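Local atomic coordinates of envelope glycoprotein E (Human herpesvirus 1, PDB entry 2GIY), a protein that forms a heterodimer with gI that binds the Fc part of host IgG and sorts nascent virions to cell junctions for cell-to-cell spread. Residues M47-R53 against R94-Y100; C69-P73 against A88-T92. All coordinates share one frame. Residue numbers count along the deposited sequence, not the author numbering.

Contact 1: residues M47-R53 against R94-Y100; sequences MDVVWLR and RLAVRSY
Two neighbouring antiparallel strands of the immunoglobulin V-type domain of gE, M47-R53 and A96-Y100, the latter entered through R94 and L95, lie with axes 4.7 Å apart at 171°, with a classic beta bulge where the second begins. The register pairs M47 with Y100, D48 with S99, V49 with R98, V50 with V97 and W51 with A96. The M47, V49 and W51 pairs are hydrogen-bonded: M47 N to Y100 O is 3.1 Å, Y100 N to M47 O 2.8 Å, V49 N to R98 O 2.9 Å, R98 N to V49 O 3.0 Å, W51 N to A96 O 2.8 Å, and A96 N to W51 O a weak 3.4 Å. In the other pairs the backbone turns outward, so that D48 and V50 bond Y151 and V149, while V97 bonds H117. At the bulge L95 (phi/psi -57/-44) and A96 both face W51. One water accepts from R53 N at 3.0 Å and, weakly, from L95 N at 3.1 Å.

Small A96 suits a place beside the W51 indole, whose NE1 is satisfied by V131 O; R98, chi1 t, sends its guanidinium to S130 O and the W126 ring. Flexible M47 (chi1 and chi2 t, chi3 p) folds its CE over Y100, chi1 m, while I181 of the second subunit packs on both. On the other face, beta-branched V50 and V97 meet at 4.0 Å between their CG2 atoms. D48, chi1 m, offers a carboxylate to the short S99 hydroxyl: S99 OG donates to D48 OD1 at 2.8 Å. Over the Y100 ring, M47 CE stands 3.6 Å from the centroid, a CH-pi contact.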
ATOM      1  N   MET A  47      14.095  12.378   0.534  1.00 13.79           N
ATOM      2  CA  MET A  47      13.541  11.069   0.213  1.00 12.88           C
ATOM      3  C   MET A  47      14.649  10.137  -0.229  1.00 12.38           C
ATOM      4  O   MET A  47      15.622  10.569  -0.850  1.00 10.95           O
ATOM      5  CB  MET A  47      12.484  11.181  -0.897  1.00 11.74           C
ATOM      6  CG  MET A  47      11.805   9.859  -1.240  1.00 14.06           C
ATOM      7  SD  MET A  47      10.430  10.024  -2.402  1.00 15.66           S
ATOM      8  CE  MET A  47      11.306   9.964  -3.970  1.00 16.23           C
ATOM      9  N   ASP A  48      14.510   8.861   0.116  1.00 12.20           N
ATOM     10  CA  ASP A  48      15.482   7.854  -0.275  1.00 11.47           C
ATOM     11  C   ASP A  48      14.744   6.606  -0.748  1.00 12.32           C
ATOM     12  O   ASP A  48      13.887   6.081  -0.038  1.00 13.64           O
ATOM     13  CB  ASP A  48      16.387   7.480   0.905  1.00 12.48           C
ATOM     14  CG  ASP A  48      17.174   8.657   1.436  1.00 15.64           C
ATOM     15  OD1 ASP A  48      18.107   9.109   0.742  1.00 17.18           O
ATOM     16  OD2 ASP A  48      16.855   9.128   2.549  1.00 16.95           O
ATOM     17  N   VAL A  49      15.051   6.150  -1.958  1.00 10.71           N
ATOM     18  CA  VAL A  49      14.441   4.933  -2.477  1.00 10.56           C
ATOM     19  C   VAL A  49      15.560   3.914  -2.343  1.00 10.98           C
ATOM     20  O   VAL A  49      16.579   3.993  -3.028  1.00 10.99           O
ATOM     21  CB  VAL A  49      14.010   5.088  -3.945  1.00 10.61           C
ATOM     22  CG1 VAL A  49      13.506   3.750  -4.486  1.00 11.29           C
ATOM     23  CG2 VAL A  49      12.909   6.145  -4.045  1.00 12.63           C
ATOM     24  N   VAL A  50      15.366   2.958  -1.445  1.00  9.80           N
ATOM     25  CA  VAL A  50      16.387   1.963  -1.157  1.00 10.21           C
ATOM     26  C   VAL A  50      16.042   0.554  -1.588  1.00 11.33           C
ATOM     27  O   VAL A  50      14.936   0.076  -1.335  1.00 11.76           O
ATOM     28  CB  VAL A  50      16.684   1.924   0.369  1.00 10.57           C
ATOM     29  CG1 VAL A  50      17.716   0.851   0.680  1.00 12.06           C
ATOM     30  CG2 VAL A  50      17.165   3.287   0.846  1.00 12.51           C
ATOM     31  N   TRP A  51      16.997  -0.106  -2.238  1.00 10.54           N
ATOM     32  CA  TRP A  51      16.822  -1.488  -2.656  1.00  9.98           C
ATOM     33  C   TRP A  51      17.668  -2.360  -1.740  1.00 11.49           C
ATOM     34  O   TRP A  51      18.852  -2.089  -1.529  1.00 10.66           O
ATOM     35  CB  TRP A  51      17.272  -1.716  -4.108  1.00 10.78           C
ATOM     36  CG  TRP A  51      16.241  -1.342  -5.124  1.00 12.42           C
ATOM     37  CD1 TRP A  51      16.180  -0.182  -5.844  1.00 13.47           C
ATOM     38  CD2 TRP A  51      15.104  -2.121  -5.519  1.00 12.35           C
ATOM     39  NE1 TRP A  51      15.076  -0.192  -6.662  1.00 12.00           N
ATOM     40  CE2 TRP A  51      14.398  -1.370  -6.483  1.00 13.12           C
ATOM     41  CE3 TRP A  51      14.614  -3.382  -5.150  1.00 12.46           C
ATOM     42  CZ2 TRP A  51      13.220  -1.834  -7.086  1.00 12.45           C
ATOM     43  CZ3 TRP A  51      13.436  -3.848  -5.751  1.00 12.51           C
ATOM     44  CH2 TRP A  51      12.757  -3.073  -6.708  1.00 14.70           C
ATOM     45  N   LEU A  52      17.049  -3.395  -1.190  1.00 10.56           N
ATOM     46  CA  LEU A  52      17.736  -4.330  -0.308  1.00 10.92           C
ATOM     47  C   LEU A  52      17.653  -5.698  -0.973  1.00 11.46           C
ATOM     48  O   LEU A  52      16.644  -6.025  -1.598  1.00 12.37           O
ATOM     49  CB  LEU A  52      17.052  -4.371   1.062  1.00  9.93           C
ATOM     50  CG  LEU A  52      16.938  -3.030   1.788  1.00 10.82           C
ATOM     51  CD1 LEU A  52      16.165  -3.224   3.093  1.00 12.12           C
ATOM     52  CD2 LEU A  52      18.331  -2.464   2.057  1.00 10.05           C
ATOM     53  N   ARG A  53      18.719  -6.485  -0.851  1.00 11.44           N
ATOM     54  CA  ARG A  53      18.787  -7.818  -1.447  1.00 11.82           C
ATOM     55  C   ARG A  53      19.053  -8.846  -0.343  1.00 10.35           C
ATOM     56  O   ARG A  53      19.942  -8.662   0.487  1.00 11.90           O
ATOM     57  CB  ARG A  53      19.921  -7.855  -2.485  1.00 14.42           C
ATOM     58  CG  ARG A  53      20.085  -9.171  -3.238  1.00 18.01           C
ATOM     59  CD  ARG A  53      21.310  -9.129  -4.160  1.00 18.81           C
ATOM     60  NE  ARG A  53      22.525  -8.822  -3.406  1.00 20.81           N
ATOM     61  CZ  ARG A  53      23.752  -8.763  -3.921  1.00 24.98           C
ATOM     62  NH1 ARG A  53      23.954  -8.992  -5.214  1.00 19.64           N
ATOM     63  NH2 ARG A  53      24.783  -8.471  -3.134  1.00 25.20           N
ATOM     64  N   ARG A  94      23.464  -1.887   1.428  1.00 13.87           N
ATOM     65  CA  ARG A  94      22.247  -1.581   0.685  1.00 14.78           C
ATOM     66  C   ARG A  94      22.616  -1.755  -0.785  1.00 13.52           C
ATOM     67  O   ARG A  94      23.601  -1.180  -1.249  1.00 13.13           O
ATOM     68  CB  ARG A  94      21.790  -0.145   0.959  1.00 16.82           C
ATOM     69  CG  ARG A  94      21.297   0.071   2.379  1.00 22.31           C
ATOM     70  CD  ARG A  94      20.944   1.525   2.653  1.00 27.67           C
ATOM     71  NE  ARG A  94      22.112   2.397   2.576  1.00 32.18           N
ATOM     72  CZ  ARG A  94      22.094   3.696   2.857  1.00 34.67           C
ATOM     73  NH1 ARG A  94      20.964   4.279   3.237  1.00 36.30           N
ATOM     74  NH2 ARG A  94      23.205   4.414   2.757  1.00 35.78           N
ATOM     75  N   LEU A  95      21.841  -2.560  -1.507  1.00 11.25           N
ATOM     76  CA  LEU A  95      22.108  -2.833  -2.917  1.00 10.43           C
ATOM     77  C   LEU A  95      22.155  -1.569  -3.770  1.00 11.86           C
ATOM     78  O   LEU A  95      23.034  -1.406  -4.618  1.00 11.73           O
ATOM     79  CB  LEU A  95      21.042  -3.784  -3.482  1.00 11.62           C
ATOM     80  CG  LEU A  95      21.217  -4.155  -4.961  1.00 11.01           C
ATOM     81  CD1 LEU A  95      22.456  -5.027  -5.134  1.00  9.53           C
ATOM     82  CD2 LEU A  95      19.981  -4.885  -5.467  1.00 11.74           C
ATOM     83  N   ALA A  96      21.199  -0.678  -3.552  1.00 11.11           N
ATOM     84  CA  ALA A  96      21.152   0.563  -4.306  1.00 11.28           C
ATOM     85  C   ALA A  96      20.328   1.586  -3.557  1.00 11.73           C
ATOM     86  O   ALA A  96      19.429   1.234  -2.790  1.00 12.28           O
ATOM     87  CB  ALA A  96      20.552   0.315  -5.688  1.00 11.88           C
ATOM     88  N   VAL A  97      20.643   2.857  -3.777  1.00 10.80           N
ATOM     89  CA  VAL A  97      19.926   3.943  -3.130  1.00 11.93           C
ATOM     90  C   VAL A  97      19.876   5.157  -4.047  1.00 11.85           C
ATOM     91  O   VAL A  97      20.904   5.587  -4.574  1.00 12.07           O
ATOM     92  CB  VAL A  97      20.623   4.397  -1.823  1.00 13.50           C
ATOM     93  CG1 VAL A  97      19.831   5.531  -1.185  1.00 15.06           C
ATOM     94  CG2 VAL A  97      20.760   3.227  -0.851  1.00 15.43           C
ATOM     95  N   ARG A  98      18.677   5.686  -4.265  1.00 11.62           N
ATOM     96  CA  ARG A  98      18.534   6.896  -5.062  1.00 13.32           C
ATOM     97  C   ARG A  98      18.021   7.912  -4.049  1.00 14.23           C
ATOM     98  O   ARG A  98      16.977   7.701  -3.412  1.00 14.18           O
ATOM     99  CB  ARG A  98      17.540   6.705  -6.215  1.00 13.18           C
ATOM    100  CG  ARG A  98      17.654   7.788  -7.281  1.00 19.69           C
ATOM    101  CD  ARG A  98      16.779   7.515  -8.504  1.00 18.25           C
ATOM    102  NE  ARG A  98      17.401   6.644  -9.505  1.00 19.34           N
ATOM    103  CZ  ARG A  98      18.444   6.983 -10.265  1.00 17.47           C
ATOM    104  NH1 ARG A  98      19.007   8.175 -10.141  1.00 16.68           N
ATOM    105  NH2 ARG A  98      18.901   6.141 -11.180  1.00 18.99           N
ATOM    106  N   SER A  99      18.766   9.002  -3.879  1.00 11.59           N
ATOM    107  CA  SER A  99      18.401  10.021  -2.905  1.00 12.27           C
ATOM    108  C   SER A  99      17.903  11.313  -3.525  1.00 11.41           C
ATOM    109  O   SER A  99      18.312  11.689  -4.621  1.00 12.81           O
ATOM    110  CB  SER A  99      19.594  10.312  -1.993  1.00 13.16           C
ATOM    111  OG  SER A  99      20.012   9.124  -1.341  1.00 17.99           O
ATOM    112  N   TYR A 100      17.012  11.978  -2.796  1.00 11.77           N
ATOM    113  CA  TYR A 100      16.411  13.229  -3.232  1.00 12.24           C
ATOM    114  C   TYR A 100      16.521  14.213  -2.073  1.00 12.66           C
ATOM    115  O   TYR A 100      16.363  13.833  -0.913  1.00 12.41           O
ATOM    116  CB  TYR A 100      14.929  13.009  -3.580  1.00 12.38           C
ATOM    117  CG  TYR A 100      14.666  11.866  -4.544  1.00 11.21           C
ATOM    118  CD1 TYR A 100      14.831  10.531  -4.148  1.00 11.97           C
ATOM    119  CD2 TYR A 100      14.265  12.117  -5.853  1.00 12.69           C
ATOM    120  CE1 TYR A 100      14.601   9.480  -5.037  1.00 13.13           C
ATOM    121  CE2 TYR A 100      14.034  11.076  -6.752  1.00 14.10           C
ATOM    122  CZ  TYR A 100      14.204   9.761  -6.339  1.00 13.75           C
ATOM    123  OH  TYR A 100      13.982   8.746  -7.234  1.00 15.76           O
TER
HETATM  124  O   HOH W   1      21.050  -5.005   0.202  1.00 14.08           O

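Contact 2: residues C69-P73 against A88-T92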
ATOM      1  N   CYS A  69      10.193  -5.161  11.889  1.00 14.89           N
ATOM      2  CA  CYS A  69      11.639  -5.001  11.951  1.00 13.62           C
ATOM      3  C   CYS A  69      12.197  -4.003  10.940  1.00 13.83           C
ATOM      4  O   CYS A  69      13.228  -3.377  11.184  1.00 14.55           O
ATOM      5  CB  CYS A  69      12.320  -6.349  11.744  1.00 14.79           C
ATOM      6  SG  CYS A  69      12.386  -7.369  13.247  1.00 17.51           S
ATOM      7  N   LEU A  70      11.528  -3.865   9.802  1.00 14.41           N
ATOM      8  CA  LEU A  70      11.991  -2.930   8.785  1.00 14.01           C
ATOM      9  C   LEU A  70      12.090  -1.521   9.366  1.00 14.94           C
ATOM     10  O   LEU A  70      12.971  -0.748   8.988  1.00 13.60           O
ATOM     11  CB  LEU A  70      11.034  -2.934   7.586  1.00 14.40           C
ATOM     12  CG  LEU A  70      10.772  -4.288   6.916  1.00 13.97           C
ATOM     13  CD1 LEU A  70       9.811  -4.101   5.746  1.00 15.46           C
ATOM     14  CD2 LEU A  70      12.086  -4.892   6.426  1.00 13.85           C
ATOM     15  N   TYR A  71      11.196  -1.196  10.299  1.00 15.25           N
ATOM     16  CA  TYR A  71      11.183   0.129  10.910  1.00 17.35           C
ATOM     17  C   TYR A  71      12.210   0.326  12.019  1.00 18.08           C
ATOM     18  O   TYR A  71      12.551   1.461  12.352  1.00 19.82           O
ATOM     19  CB  TYR A  71       9.782   0.454  11.434  1.00 16.59           C
ATOM     20  CG  TYR A  71       8.720   0.366  10.368  1.00 15.47           C
ATOM     21  CD1 TYR A  71       8.077  -0.839  10.095  1.00 17.60           C
ATOM     22  CD2 TYR A  71       8.392   1.477   9.595  1.00 16.75           C
ATOM     23  CE1 TYR A  71       7.136  -0.937   9.074  1.00 15.67           C
ATOM     24  CE2 TYR A  71       7.455   1.391   8.574  1.00 15.22           C
ATOM     25  CZ  TYR A  71       6.834   0.185   8.316  1.00 17.04           C
ATOM     26  OH  TYR A  71       5.929   0.100   7.283  1.00 18.37           O
ATOM     27  N   HIS A  72      12.691  -0.772  12.594  1.00 18.15           N
ATOM     28  CA  HIS A  72      13.704  -0.715  13.648  1.00 19.35           C
ATOM     29  C   HIS A  72      14.611  -1.940  13.527  1.00 18.37           C
ATOM     30  O   HIS A  72      14.624  -2.815  14.394  1.00 18.18           O
ATOM     31  CB  HIS A  72      13.048  -0.653  15.035  1.00 22.88           C
ATOM     32  CG  HIS A  72      11.909  -1.606  15.218  1.00 25.94           C
ATOM     33  ND1 HIS A  72      12.076  -2.974  15.246  1.00 28.86           N
ATOM     34  CD2 HIS A  72      10.585  -1.386  15.400  1.00 28.19           C
ATOM     35  CE1 HIS A  72      10.905  -3.556  15.439  1.00 29.29           C
ATOM     36  NE2 HIS A  72       9.984  -2.614  15.537  1.00 30.16           N
ATOM     37  N   PRO A  73      15.391  -2.002  12.433  1.00 17.42           N
ATOM     38  CA  PRO A  73      16.327  -3.080  12.105  1.00 16.58           C
ATOM     39  C   PRO A  73      17.477  -3.270  13.088  1.00 17.46           C
ATOM     40  O   PRO A  73      18.272  -4.198  12.939  1.00 16.44           O
ATOM     41  CB  PRO A  73      16.819  -2.691  10.711  1.00 17.36           C
ATOM     42  CG  PRO A  73      16.803  -1.197  10.764  1.00 17.20           C
ATOM     43  CD  PRO A  73      15.483  -0.916  11.437  1.00 17.47           C
ATOM     44  N   ALA A  88      14.176 -11.922   6.466  1.00 14.17           N
ATOM     45  CA  ALA A  88      14.579 -10.597   6.010  1.00 13.38           C
ATOM     46  C   ALA A  88      14.089  -9.703   7.149  1.00 14.16           C
ATOM     47  O   ALA A  88      12.889  -9.443   7.270  1.00 14.16           O
ATOM     48  CB  ALA A  88      13.876 -10.246   4.703  1.00 13.56           C
ATOM     49  N   SER A  89      15.013  -9.259   7.996  1.00 12.82           N
ATOM     50  CA  SER A  89      14.646  -8.442   9.154  1.00 13.41           C
ATOM     51  C   SER A  89      15.647  -7.350   9.489  1.00 12.60           C
ATOM     52  O   SER A  89      15.387  -6.503  10.345  1.00 11.26           O
ATOM     53  CB  SER A  89      14.483  -9.341  10.381  1.00 13.13           C
ATOM     54  OG  SER A  89      15.716  -9.975  10.701  1.00 15.08           O
ATOM     55  N   THR A  90      16.801  -7.383   8.840  1.00 12.57           N
ATOM     56  CA  THR A  90      17.821  -6.380   9.096  1.00 12.36           C
ATOM     57  C   THR A  90      18.786  -6.396   7.922  1.00 13.06           C
ATOM     58  O   THR A  90      18.730  -7.293   7.083  1.00 13.14           O
ATOM     59  CB  THR A  90      18.585  -6.688  10.409  1.00 12.81           C
ATOM     60  OG1 THR A  90      19.360  -5.548  10.796  1.00 12.16           O
ATOM     61  CG2 THR A  90      19.516  -7.887  10.216  1.00 13.12           C
ATOM     62  N   TRP A  91      19.663  -5.404   7.852  1.00 12.12           N
ATOM     63  CA  TRP A  91      20.615  -5.360   6.761  1.00 12.89           C
ATOM     64  C   TRP A  91      21.821  -4.504   7.101  1.00 13.40           C
ATOM     65  O   TRP A  91      21.818  -3.747   8.074  1.00 13.51           O
ATOM     66  CB  TRP A  91      19.925  -4.829   5.491  1.00 14.03           C
ATOM     67  CG  TRP A  91      19.308  -3.469   5.669  1.00 14.43           C
ATOM     68  CD1 TRP A  91      19.905  -2.262   5.450  1.00 16.06           C
ATOM     69  CD2 TRP A  91      17.989  -3.182   6.153  1.00 15.15           C
ATOM     70  NE1 TRP A  91      19.042  -1.238   5.767  1.00 17.18           N
ATOM     71  CE2 TRP A  91      17.858  -1.776   6.201  1.00 16.85           C
ATOM     72  CE3 TRP A  91      16.905  -3.977   6.548  1.00 15.70           C
ATOM     73  CZ2 TRP A  91      16.683  -1.144   6.635  1.00 16.93           C
ATOM     74  CZ3 TRP A  91      15.734  -3.348   6.981  1.00 16.12           C
ATOM     75  CH2 TRP A  91      15.636  -1.946   7.018  1.00 15.86           C
ATOM     76  N   THR A  92      22.866  -4.656   6.303  1.00 12.48           N
ATOM     77  CA  THR A  92      24.083  -3.886   6.471  1.00 14.12           C
ATOM     78  C   THR A  92      24.257  -3.132   5.159  1.00 15.64           C
ATOM     79  O   THR A  92      23.917  -1.952   5.066  1.00 17.52           O
ATOM     80  CB  THR A  92      25.297  -4.805   6.746  1.00 12.93           C
ATOM     81  OG1 THR A  92      25.354  -5.845   5.761  1.00 13.94           O
ATOM     82  CG2 THR A  92      25.174  -5.436   8.138  1.00 13.41           C
TER
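Residues C69 to Y71 belong to a short, weakly bonded helical turn, and H72 and P73 lead out of it; a weak bond from H72 N to C69 O, 3.0 Å, lies within this segment. Facing it, A88-T92 leaves strand 87-88 and becomes extended from T90 to W91. No backbone-to-backbone hydrogen bond joins the two, whose CA atoms come closest at C69 with S89 (5.4 Å) and P73 with T90 (4.7 Å).

W91 has chi1 p, and the end of its indole comes near L70 and P73. P73 CB lies over its six-membered ring, 4.1 Å from the centroid, a CH-pi contact to which a rigid proline ring is well suited. L70 CD2 reaches W91 CZ3 at 4.0 Å, and L70 O sits at the ring edge, 3.5 Å from W91 CH2. Compact S89 lets C69 come close, C69 CB lying 3.9 Å from S89 CB. C69 SG is joined to C78 by a disulfide and S89 OG bonds C78 O, so both sides are tied to the same neighbouring residue. The one hydrogen bond across runs from T90 OG1 to P73 O, 2.8 Å. S89 O is buried without a partner; across the segments the contact is thus mainly apolar packing plus a single polar tie.

From the N terminus, the chain first runs through M47-R53 in the middle of the main sheet, then leaves it for an excursion of 40 residues that returns at R94-Y100; contact 1 closes this long loop. Contact 2 lies wholly within the excursion, closing a smaller loop of 14 residues between helix 67-71 and the segment after strand 87-88. The inner loop therefore closes before the chain re-enters the sheet. The centres are 14 Å apart, yet the contacts touch: L52 CD1 of contact 1 packs 3.6 Å from W91 CD2 of contact 2. Thus the disulfide-bearing excursion, which includes two short helices, is held against strand 45-54 of the sheet, within the region that binds Fc.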